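Local coordinates for PAC2 family protein (Mycobacterium tuberculosis, PDB 2WAM) that is of unknown function but belongs to the PAC2 family and represents a duplicated gene family of actinobacteria, at residues T194-F206 with E224-T238. Numbering follows the deposited sequence.
Sequences TAHSNNRELISDF and EYRMAQHGHEVVGFT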
loop_
_atom_site.group_PDB
_atom_site.type_symbol
_atom_site.label_atom_id
_atom_site.label_comp_id
_atom_site.label_asym_id
_atom_site.label_seq_id
_atom_site.Cartn_x
_atom_site.Cartn_y
_atom_site.Cartn_z
ATOM N N THR A 194 39.006 -14.582 13.096
ATOM C CA THR A 194 38.819 -15.337 11.858
ATOM C C THR A 194 38.247 -14.480 10.716
ATOM O O THR A 194 37.120 -13.991 10.775
ATOM C CB THR A 194 38.038 -16.676 12.045
ATOM O OG1 THR A 194 36.630 -16.442 12.074
ATOM C CG2 THR A 194 38.454 -17.367 13.308
ATOM N N ALA A 195 39.062 -14.313 9.683
ATOM C CA ALA A 195 38.744 -13.473 8.544
ATOM C C ALA A 195 38.013 -14.255 7.467
ATOM O O ALA A 195 38.273 -15.436 7.262
ATOM C CB ALA A 195 40.025 -12.894 7.977
ATOM N N HIS A 196 37.093 -13.587 6.781
ATOM C CA HIS A 196 36.473 -14.145 5.584
ATOM C C HIS A 196 36.332 -13.079 4.500
ATOM O O HIS A 196 36.196 -11.887 4.789
ATOM C CB HIS A 196 35.130 -14.843 5.882
ATOM C CG HIS A 196 34.336 -14.203 6.975
ATOM N ND1 HIS A 196 33.153 -13.536 6.741
ATOM C CD2 HIS A 196 34.547 -14.139 8.312
ATOM C CE1 HIS A 196 32.670 -13.089 7.884
ATOM N NE2 HIS A 196 33.498 -13.436 8.853
ATOM N N SER A 197 36.385 -13.509 3.247
ATOM C CA SER A 197 36.280 -12.569 2.143
ATOM C C SER A 197 36.044 -13.325 0.859
ATOM O O SER A 197 36.313 -14.520 0.788
ATOM C CB SER A 197 37.558 -11.742 2.024
ATOM O OG SER A 197 37.527 -10.923 0.874
ATOM N N ASN A 198 35.526 -12.635 -0.151
ATOM C CA ASN A 198 35.432 -13.242 -1.470
ATOM C C ASN A 198 36.603 -12.792 -2.323
ATOM O O ASN A 198 36.614 -12.972 -3.537
ATOM C CB ASN A 198 34.079 -12.974 -2.151
ATOM C CG ASN A 198 33.893 -11.528 -2.545
ATOM O OD1 ASN A 198 34.491 -10.629 -1.966
ATOM N ND2 ASN A 198 33.039 -11.297 -3.524
ATOM N N ASN A 199 37.593 -12.201 -1.664
ATOM C CA ASN A 199 38.863 -11.879 -2.298
ATOM C C ASN A 199 40.042 -12.198 -1.379
ATOM O O ASN A 199 40.306 -11.475 -0.423
ATOM C CB ASN A 199 38.903 -10.417 -2.721
ATOM C CG ASN A 199 40.280 -9.982 -3.170
ATOM O OD1 ASN A 199 41.197 -10.799 -3.280
ATOM N ND2 ASN A 199 40.435 -8.690 -3.431
ATOM N N ARG A 200 40.757 -13.277 -1.688
ATOM C CA ARG A 200 41.799 -13.780 -0.802
ATOM C C ARG A 200 42.911 -12.777 -0.502
ATOM O O ARG A 200 43.523 -12.825 0.564
ATOM C CB ARG A 200 42.368 -15.093 -1.334
ATOM C CG ARG A 200 41.457 -16.274 -1.067
ATOM C CD ARG A 200 42.050 -17.591 -1.543
ATOM N NE ARG A 200 40.994 -18.582 -1.746
ATOM C CZ ARG A 200 40.615 -19.478 -0.840
ATOM N NH1 ARG A 200 41.214 -19.525 0.344
ATOM N NH2 ARG A 200 39.639 -20.334 -1.120
ATOM N N GLU A 201 43.166 -11.865 -1.431
ATOM C CA GLU A 201 44.221 -10.876 -1.227
ATOM C C GLU A 201 43.930 -10.014 -0.010
ATOM O O GLU A 201 44.845 -9.549 0.670
ATOM C CB GLU A 201 44.404 -10.005 -2.472
ATOM C CG GLU A 201 44.948 -10.768 -3.677
ATOM C CD GLU A 201 45.309 -9.859 -4.840
ATOM O OE1 GLU A 201 45.423 -8.631 -4.625
ATOM O OE2 GLU A 201 45.482 -10.375 -5.967
ATOM N N LEU A 202 42.644 -9.820 0.263
ATOM C CA LEU A 202 42.187 -8.974 1.360
ATOM C C LEU A 202 42.426 -9.597 2.732
ATOM O O LEU A 202 42.316 -8.921 3.754
ATOM C CB LEU A 202 40.704 -8.671 1.193
ATOM C CG LEU A 202 40.410 -7.763 0.010
ATOM C CD1 LEU A 202 38.915 -7.535 -0.116
ATOM C CD2 LEU A 202 41.156 -6.456 0.194
ATOM N N ILE A 203 42.750 -10.883 2.747
ATOM C CA ILE A 203 42.925 -11.600 3.993
ATOM C C ILE A 203 44.141 -12.518 3.929
ATOM O O ILE A 203 44.121 -13.640 4.439
ATOM C CB ILE A 203 41.670 -12.407 4.321
ATOM C CG1 ILE A 203 41.238 -13.220 3.098
ATOM C CG2 ILE A 203 40.548 -11.472 4.747
ATOM C CD1 ILE A 203 40.256 -14.318 3.412
ATOM N N SER A 204 45.200 -12.026 3.295
ATOM C CA SER A 204 46.425 -12.801 3.117
ATOM C C SER A 204 47.220 -12.865 4.415
ATOM O O SER A 204 48.093 -13.721 4.585
ATOM C CB SER A 204 47.273 -12.187 2.005
ATOM O OG SER A 204 47.313 -10.775 2.115
ATOM N N ASP A 205 46.898 -11.951 5.328
ATOM C CA ASP A 205 47.553 -11.875 6.626
ATOM C C ASP A 205 47.104 -13.003 7.541
ATOM O O ASP A 205 47.714 -13.250 8.580
ATOM C CB ASP A 205 47.247 -10.534 7.301
ATOM C CG ASP A 205 48.119 -9.405 6.793
ATOM O OD1 ASP A 205 47.789 -8.228 7.066
ATOM O OD2 ASP A 205 49.135 -9.692 6.125
ATOM N N PHE A 206 46.028 -13.681 7.167
ATOM C CA PHE A 206 45.435 -14.664 8.058
ATOM C C PHE A 206 45.670 -16.098 7.594
ATOM O O PHE A 206 45.935 -16.352 6.419
ATOM C CB PHE A 206 43.938 -14.395 8.248
ATOM C CG PHE A 206 43.632 -13.041 8.824
ATOM C CD1 PHE A 206 43.613 -11.912 8.011
ATOM C CD2 PHE A 206 43.357 -12.893 10.173
ATOM C CE1 PHE A 206 43.331 -10.662 8.533
ATOM C CE2 PHE A 206 43.072 -11.643 10.704
ATOM C CZ PHE A 206 43.061 -10.527 9.883
ATOM N N GLU A 224 26.544 -10.214 3.715
ATOM C CA GLU A 224 27.834 -10.446 3.089
ATOM C C GLU A 224 27.716 -11.455 1.930
ATOM O O GLU A 224 28.165 -11.189 0.811
ATOM C CB GLU A 224 28.831 -10.897 4.149
ATOM C CG GLU A 224 30.098 -11.513 3.632
ATOM C CD GLU A 224 31.139 -11.642 4.727
ATOM O OE1 GLU A 224 31.250 -10.704 5.554
ATOM O OE2 GLU A 224 31.840 -12.676 4.760
ATOM N N TYR A 225 27.087 -12.595 2.191
ATOM C CA TYR A 225 26.848 -13.582 1.138
ATOM C C TYR A 225 26.032 -13.041 -0.044
ATOM O O TYR A 225 26.412 -13.231 -1.206
ATOM C CB TYR A 225 26.168 -14.824 1.703
ATOM C CG TYR A 225 25.953 -15.899 0.666
ATOM C CD1 TYR A 225 27.031 -16.451 -0.024
ATOM C CD2 TYR A 225 24.675 -16.365 0.372
ATOM C CE1 TYR A 225 26.839 -17.435 -0.976
ATOM C CE2 TYR A 225 24.472 -17.345 -0.577
ATOM C CZ TYR A 225 25.556 -17.880 -1.247
ATOM O OH TYR A 225 25.359 -18.858 -2.190
ATOM N N ARG A 226 24.908 -12.383 0.248
ATOM C CA ARG A 226 24.068 -11.846 -0.816
ATOM C C ARG A 226 24.840 -10.827 -1.634
ATOM O O ARG A 226 24.833 -10.875 -2.858
ATOM C CB ARG A 226 22.788 -11.231 -0.252
ATOM C CG ARG A 226 21.830 -12.240 0.353
ATOM C CD ARG A 226 20.890 -12.780 -0.676
ATOM N NE ARG A 226 19.981 -13.782 -0.126
ATOM C CZ ARG A 226 20.165 -15.092 -0.234
ATOM N NH1 ARG A 226 21.230 -15.560 -0.867
ATOM N NH2 ARG A 226 19.293 -15.934 0.293
ATOM N N MET A 227 25.511 -9.916 -0.941
ATOM C CA MET A 227 26.392 -8.930 -1.563
ATOM C C MET A 227 27.377 -9.569 -2.546
ATOM O O MET A 227 27.512 -9.105 -3.680
ATOM C CB MET A 227 27.177 -8.161 -0.488
ATOM C CG MET A 227 26.369 -7.124 0.293
ATOM S SD MET A 227 25.678 -5.880 -0.790
ATOM C CE MET A 227 27.026 -4.702 -0.842
ATOM N N ALA A 228 28.070 -10.621 -2.105
ATOM C CA ALA A 228 29.004 -11.345 -2.971
ATOM C C ALA A 228 28.316 -11.961 -4.186
ATOM O O ALA A 228 28.854 -11.913 -5.292
ATOM C CB ALA A 228 29.735 -12.414 -2.205
ATOM N N GLN A 229 27.139 -12.547 -3.976
ATOM C CA GLN A 229 26.383 -13.125 -5.070
ATOM C C GLN A 229 26.159 -12.095 -6.176
ATOM O O GLN A 229 25.940 -12.447 -7.333
ATOM C CB GLN A 229 25.044 -13.687 -4.582
ATOM C CG GLN A 229 25.113 -15.068 -3.941
ATOM C CD GLN A 229 23.762 -15.496 -3.373
ATOM O OE1 GLN A 229 23.097 -14.720 -2.683
ATOM N NE2 GLN A 229 23.346 -16.729 -3.672
ATOM N N HIS A 230 26.225 -10.819 -5.824
ATOM C CA HIS A 230 26.004 -9.772 -6.806
ATOM C C HIS A 230 27.301 -9.065 -7.160
ATOM O O HIS A 230 27.298 -7.885 -7.519
ATOM C CB HIS A 230 24.982 -8.752 -6.299
ATOM C CG HIS A 230 23.565 -9.245 -6.297
ATOM N ND1 HIS A 230 22.995 -9.870 -5.209
ATOM C CD2 HIS A 230 22.594 -9.172 -7.239
ATOM C CE1 HIS A 230 21.737 -10.175 -5.482
ATOM N NE2 HIS A 230 21.469 -9.759 -6.706
ATOM N N GLY A 231 28.415 -9.780 -7.047
ATOM C CA GLY A 231 29.699 -9.274 -7.509
ATOM C C GLY A 231 30.310 -8.148 -6.692
ATOM O O GLY A 231 31.247 -7.490 -7.142
ATOM N N HIS A 232 29.795 -7.920 -5.488
ATOM C CA HIS A 232 30.369 -6.908 -4.613
ATOM C C HIS A 232 31.549 -7.479 -3.842
ATOM O O HIS A 232 31.583 -8.681 -3.539
ATOM C CB HIS A 232 29.319 -6.384 -3.644
ATOM C CG HIS A 232 28.257 -5.572 -4.300
ATOM N ND1 HIS A 232 28.393 -4.219 -4.533
ATOM C CD2 HIS A 232 27.037 -5.914 -4.777
ATOM C CE1 HIS A 232 27.304 -3.765 -5.123
ATOM N NE2 HIS A 232 26.466 -4.772 -5.284
ATOM N N GLU A 233 32.515 -6.621 -3.525
ATOM C CA GLU A 233 33.655 -7.043 -2.717
ATOM C C GLU A 233 33.304 -7.014 -1.238
ATOM O O GLU A 233 32.902 -5.983 -0.714
ATOM C CB GLU A 233 34.869 -6.152 -2.963
ATOM C CG GLU A 233 36.151 -6.707 -2.354
ATOM C CD GLU A 233 37.375 -5.886 -2.727
ATOM O OE1 GLU A 233 38.122 -6.329 -3.630
ATOM O OE2 GLU A 233 37.585 -4.797 -2.135
ATOM N N VAL A 234 33.456 -8.144 -0.563
ATOM C CA VAL A 234 33.079 -8.226 0.834
ATOM C C VAL A 234 34.208 -8.796 1.681
ATOM O O VAL A 234 35.029 -9.576 1.204
ATOM C CB VAL A 234 31.825 -9.114 1.028
ATOM C CG1 VAL A 234 30.667 -8.628 0.149
ATOM C CG2 VAL A 234 32.163 -10.599 0.762
ATOM N N VAL A 235 34.228 -8.409 2.947
ATOM C CA VAL A 235 35.166 -8.961 3.904
ATOM C C VAL A 235 34.545 -8.879 5.298
ATOM O O VAL A 235 33.671 -8.052 5.558
ATOM C CB VAL A 235 36.576 -8.299 3.805
ATOM C CG1 VAL A 235 36.477 -6.810 3.670
ATOM C CG2 VAL A 235 37.438 -8.670 4.980
ATOM N N GLY A 236 34.966 -9.778 6.177
ATOM C CA GLY A 236 34.324 -9.928 7.461
ATOM C C GLY A 236 35.320 -10.405 8.484
ATOM O O GLY A 236 36.186 -11.221 8.192
ATOM N N PHE A 237 35.199 -9.881 9.692
ATOM C CA PHE A 237 36.109 -10.243 10.763
ATOM C C PHE A 237 35.335 -10.692 11.984
ATOM O O PHE A 237 34.468 -9.986 12.484
ATOM C CB PHE A 237 37.026 -9.071 11.099
ATOM C CG PHE A 237 37.840 -8.610 9.944
ATOM C CD1 PHE A 237 37.525 -7.432 9.286
ATOM C CD2 PHE A 237 38.911 -9.371 9.491
ATOM C CE1 PHE A 237 38.283 -7.001 8.198
ATOM C CE2 PHE A 237 39.670 -8.961 8.413
ATOM C CZ PHE A 237 39.356 -7.765 7.761
ATOM N N THR A 238 35.646 -11.886 12.453
ATOM C CA THR A 238 35.013 -12.419 13.633
ATOM C C THR A 238 36.074 -12.541 14.713
ATOM O O THR A 238 36.967 -13.381 14.635
ATOM C CB THR A 238 34.394 -13.774 13.341
ATOM O OG1 THR A 238 33.469 -13.641 12.251
ATOM C CG2 THR A 238 33.672 -14.291 14.567
#
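Strands 194-197 and 234-238 run antiparallel, their axes 166° apart in direction, with Thr194 and Thr238 and then His196 and Gly236 forming the hydrogen-bonded pairs; His196 N meets Gly236 O at 2.9 Å. The imidazole of His196 folds back over the neighbouring strand, where Gly236 lacks a side chain, and the glycine CA lies 3.8 Å from the ring centroid in a CH-pi contact over its face. Both ring nitrogens have partners at the edge: ND1 donates to the syn side of Glu224 OE2 at 2.5 Å, tying the strand to helix 219-229, while NE2 makes a weak bond with Thr238 OG1. The ring and carboxylate planes lie 38° apart. Beyond the paired residues, the side-chain amide of Asn198 continues the link. Its OD1 receives Val234 N at 3.0 Å in a nearly straight bond, although the donor stands above the carbonyl plane, and its ND2 donates to His232 O, thereby joining the strand end to the turn that follows the helix. On the face of the sheet away from His196, Phe237 CE2 packs 4.0 Å from both Ala195 CB and Phe206 CZ, the two phenyl rings inclined at 39°. Leu202 CD1 rests against the carboxylate carbon of Glu233, whose OE2 is held by Gln174. Strand 193-197 forms one edge of the mixed sheet within this chain, and strand 234-242 separates it from strand 174-183. Helix 251-265 packs against Phe206, Val235 and Phe237, helix 333-343 places Phe335 against Thr194 and Thr238, and the backbone of Ser197 hydrogen-bonds to a second subunit.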